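Local structure of GTP pyrophosphokinase YjbM (Bacillus subtilis, 5DEC) at residues Y126-L131 against V145-R150. The protein synthesises the alarmone (p)ppGpp by transferring pyrophosphate from ATP to GDP or GTP, and works as an allosterically regulated homotetramer. Numbering follows the deposited sequence.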
loop_
_atom_site.group_PDB
_atom_site.type_symbol
_atom_site.label_atom_id
_atom_site.label_comp_id
_atom_site.label_asym_id
_atom_site.label_seq_id
_atom_site.Cartn_x
_atom_site.Cartn_y
_atom_site.Cartn_z
ATOM N N TYR B 126 -1.432 -25.172 -10.270
ATOM C CA TYR B 126 -2.224 -25.901 -9.287
ATOM C C TYR B 126 -3.364 -25.025 -8.778
ATOM O O TYR B 126 -3.132 -23.883 -8.388
ATOM C CB TYR B 126 -1.359 -26.351 -8.123
ATOM C CG TYR B 126 -2.140 -27.032 -7.028
ATOM C CD1 TYR B 126 -2.419 -28.388 -7.092
ATOM C CD2 TYR B 126 -2.603 -26.312 -5.925
ATOM C CE1 TYR B 126 -3.130 -29.015 -6.087
ATOM C CE2 TYR B 126 -3.317 -26.930 -4.922
ATOM C CZ TYR B 126 -3.575 -28.281 -5.008
ATOM O OH TYR B 126 -4.277 -28.901 -4.004
ATOM N N HIS B 127 -4.581 -25.561 -8.745
ATOM C CA HIS B 127 -5.717 -24.791 -8.264
ATOM C C HIS B 127 -6.292 -25.373 -6.986
ATOM O O HIS B 127 -6.402 -26.596 -6.833
ATOM C CB HIS B 127 -6.844 -24.736 -9.305
ATOM C CG HIS B 127 -6.471 -24.087 -10.594
ATOM N ND1 HIS B 127 -7.411 -23.609 -11.481
ATOM C CD2 HIS B 127 -5.262 -23.806 -11.150
ATOM C CE1 HIS B 127 -6.805 -23.085 -12.531
ATOM N NE2 HIS B 127 -5.497 -23.193 -12.350
ATOM N N LEU B 128 -6.667 -24.495 -6.065
ATOM C CA LEU B 128 -7.585 -24.919 -5.017
ATOM C C LEU B 128 -8.624 -23.835 -4.758
ATOM O O LEU B 128 -8.448 -22.680 -5.132
ATOM C CB LEU B 128 -6.842 -25.303 -3.745
ATOM C CG LEU B 128 -5.935 -24.334 -3.018
ATOM C CD1 LEU B 128 -6.708 -23.545 -2.000
ATOM C CD2 LEU B 128 -4.874 -25.153 -2.325
ATOM N N VAL B 129 -9.720 -24.224 -4.128
ATOM C CA VAL B 129 -10.794 -23.294 -3.836
ATOM C C VAL B 129 -11.039 -23.340 -2.341
ATOM O O VAL B 129 -11.194 -24.419 -1.792
ATOM C CB VAL B 129 -12.089 -23.669 -4.573
ATOM C CG1 VAL B 129 -13.182 -22.687 -4.212
ATOM C CG2 VAL B 129 -11.858 -23.710 -6.095
ATOM N N VAL B 130 -11.076 -22.185 -1.684
ATOM C CA VAL B 130 -11.328 -22.164 -0.248
ATOM C C VAL B 130 -12.645 -21.482 0.059
ATOM O O VAL B 130 -13.126 -20.640 -0.712
ATOM C CB VAL B 130 -10.208 -21.423 0.554
ATOM C CG1 VAL B 130 -8.834 -22.017 0.286
ATOM C CG2 VAL B 130 -10.206 -19.938 0.239
ATOM N N LEU B 131 -13.225 -21.842 1.197
ATOM C CA LEU B 131 -14.403 -21.152 1.678
ATOM C C LEU B 131 -13.965 -20.231 2.819
ATOM O O LEU B 131 -13.556 -20.703 3.885
ATOM C CB LEU B 131 -15.462 -22.162 2.131
ATOM C CG LEU B 131 -16.862 -21.609 2.403
ATOM C CD1 LEU B 131 -17.441 -21.037 1.123
ATOM C CD2 LEU B 131 -17.788 -22.708 2.976
ATOM N N VAL B 145 -13.197 -18.504 -2.808
ATOM C CA VAL B 145 -12.021 -17.832 -3.338
ATOM C C VAL B 145 -11.143 -18.866 -4.013
ATOM O O VAL B 145 -10.769 -19.863 -3.386
ATOM C CB VAL B 145 -11.194 -17.138 -2.242
ATOM C CG1 VAL B 145 -10.014 -16.410 -2.855
ATOM C CG2 VAL B 145 -12.080 -16.169 -1.405
ATOM N N GLU B 146 -10.812 -18.641 -5.278
ATOM C CA GLU B 146 -9.889 -19.544 -5.965
ATOM C C GLU B 146 -8.448 -19.139 -5.668
ATOM O O GLU B 146 -8.096 -17.967 -5.754
ATOM C CB GLU B 146 -10.114 -19.528 -7.471
ATOM C CG GLU B 146 -9.148 -20.443 -8.218
ATOM C CD GLU B 146 -9.216 -20.234 -9.725
ATOM O OE1 GLU B 146 -8.516 -19.323 -10.221
ATOM O OE2 GLU B 146 -9.982 -20.955 -10.396
ATOM N N ILE B 147 -7.615 -20.104 -5.304
ATOM C CA ILE B 147 -6.200 -19.822 -5.095
ATOM C C ILE B 147 -5.407 -20.687 -6.079
ATOM O O ILE B 147 -5.527 -21.907 -6.059
ATOM C CB ILE B 147 -5.726 -20.152 -3.675
ATOM C CG1 ILE B 147 -6.549 -19.410 -2.617
ATOM C CG2 ILE B 147 -4.221 -19.822 -3.537
ATOM C CD1 ILE B 147 -6.104 -19.704 -1.198
ATOM N N GLN B 148 -4.635 -20.066 -6.960
ATOM C CA GLN B 148 -3.741 -20.831 -7.839
ATOM C C GLN B 148 -2.304 -20.731 -7.358
ATOM O O GLN B 148 -1.898 -19.701 -6.826
ATOM C CB GLN B 148 -3.818 -20.355 -9.283
ATOM C CG GLN B 148 -5.202 -20.378 -9.901
ATOM C CD GLN B 148 -5.138 -20.181 -11.411
ATOM O OE1 GLN B 148 -4.123 -20.485 -12.043
ATOM N NE2 GLN B 148 -6.194 -19.618 -11.982
ATOM N N ILE B 149 -1.547 -21.818 -7.503
ATOM C CA ILE B 149 -0.143 -21.814 -7.131
ATOM C C ILE B 149 0.672 -22.154 -8.400
ATOM O O ILE B 149 0.388 -23.144 -9.057
ATOM C CB ILE B 149 0.136 -22.821 -6.016
ATOM C CG1 ILE B 149 -0.976 -22.741 -4.945
ATOM C CG2 ILE B 149 1.548 -22.594 -5.402
ATOM C CD1 ILE B 149 -0.835 -23.810 -3.878
ATOM N N ARG B 150 1.658 -21.327 -8.729
ATOM C CA ARG B 150 2.395 -21.446 -9.988
ATOM C C ARG B 150 3.851 -21.143 -9.779
ATOM O O ARG B 150 4.179 -20.320 -8.940
ATOM C CB ARG B 150 1.863 -20.451 -11.032
ATOM C CG ARG B 150 0.398 -20.542 -11.377
ATOM C CD ARG B 150 0.018 -19.354 -12.241
ATOM N NE ARG B 150 -1.279 -19.516 -12.878
ATOM C CZ ARG B 150 -1.808 -18.629 -13.707
ATOM N NH1 ARG B 150 -1.141 -17.521 -13.999
ATOM N NH2 ARG B 150 -2.986 -18.865 -14.267
#
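One face of the His127 imidazole is covered by the flat amide of Gln148, with the two planes 28° apart. Gln148 CD sits 3.1 Å above the ring plane of His127, offset toward the rim, and Gln148 CG makes a CH-pi contact over the same face. At the edge of the Tyr126 ring, in its plane, lies Leu128 CD2. These residues belong to a beta hairpin in the mixed sheet of the RelA/SpoT synthetase fold. The hairpin places His127, which binds the product, beside Glu146, the probable proton acceptor.

Gln148 CG is anti to the carbonyl carbon (chi1 -56°) and the chain runs on extended, so the two side chains run side by side and the amide comes to lie over the imidazole face. Gln148 NE2 donates to Glu146 OE1 at 2.9 Å, nearly straight, from above the carboxylate plane. Gln148 OE1 is hydrogen-bonded to Ser125 OG and accepts two weak hydrogen bonds, from Arg150 NE and NH2. Gln148 OE1 is 3.1 Å from His127 NE2, but the angle is poor for a hydrogen bond; His127 NE2 is hydrogen-bonded to Tyr123 OH. An alanine in place of Gln148 would lose the amide over the imidazole and the bond to Glu146 OE1, and would probably leave the Glu146 carboxylate and the His127 ring less firmly placed.

The face with Tyr126, Leu128, Val130, Val145, Ile147 and Ile149 is mostly apolar and packs partly on helix 90-102. There Ile149 CD1 approaches Tyr126 CD2 obliquely at 3.7 Å; Tyr126 OH is hydrogen-bonded to Gln111 OE1. Leu128 CD1 lies beside Ile147 CB.

Six backbone hydrogen bonds join the antiparallel strands. Centrally, Leu128 N donates to Ile147 O at 2.8 Å and Ile147 N to Leu128 O at 2.7 Å, each nearly along the C=O axis.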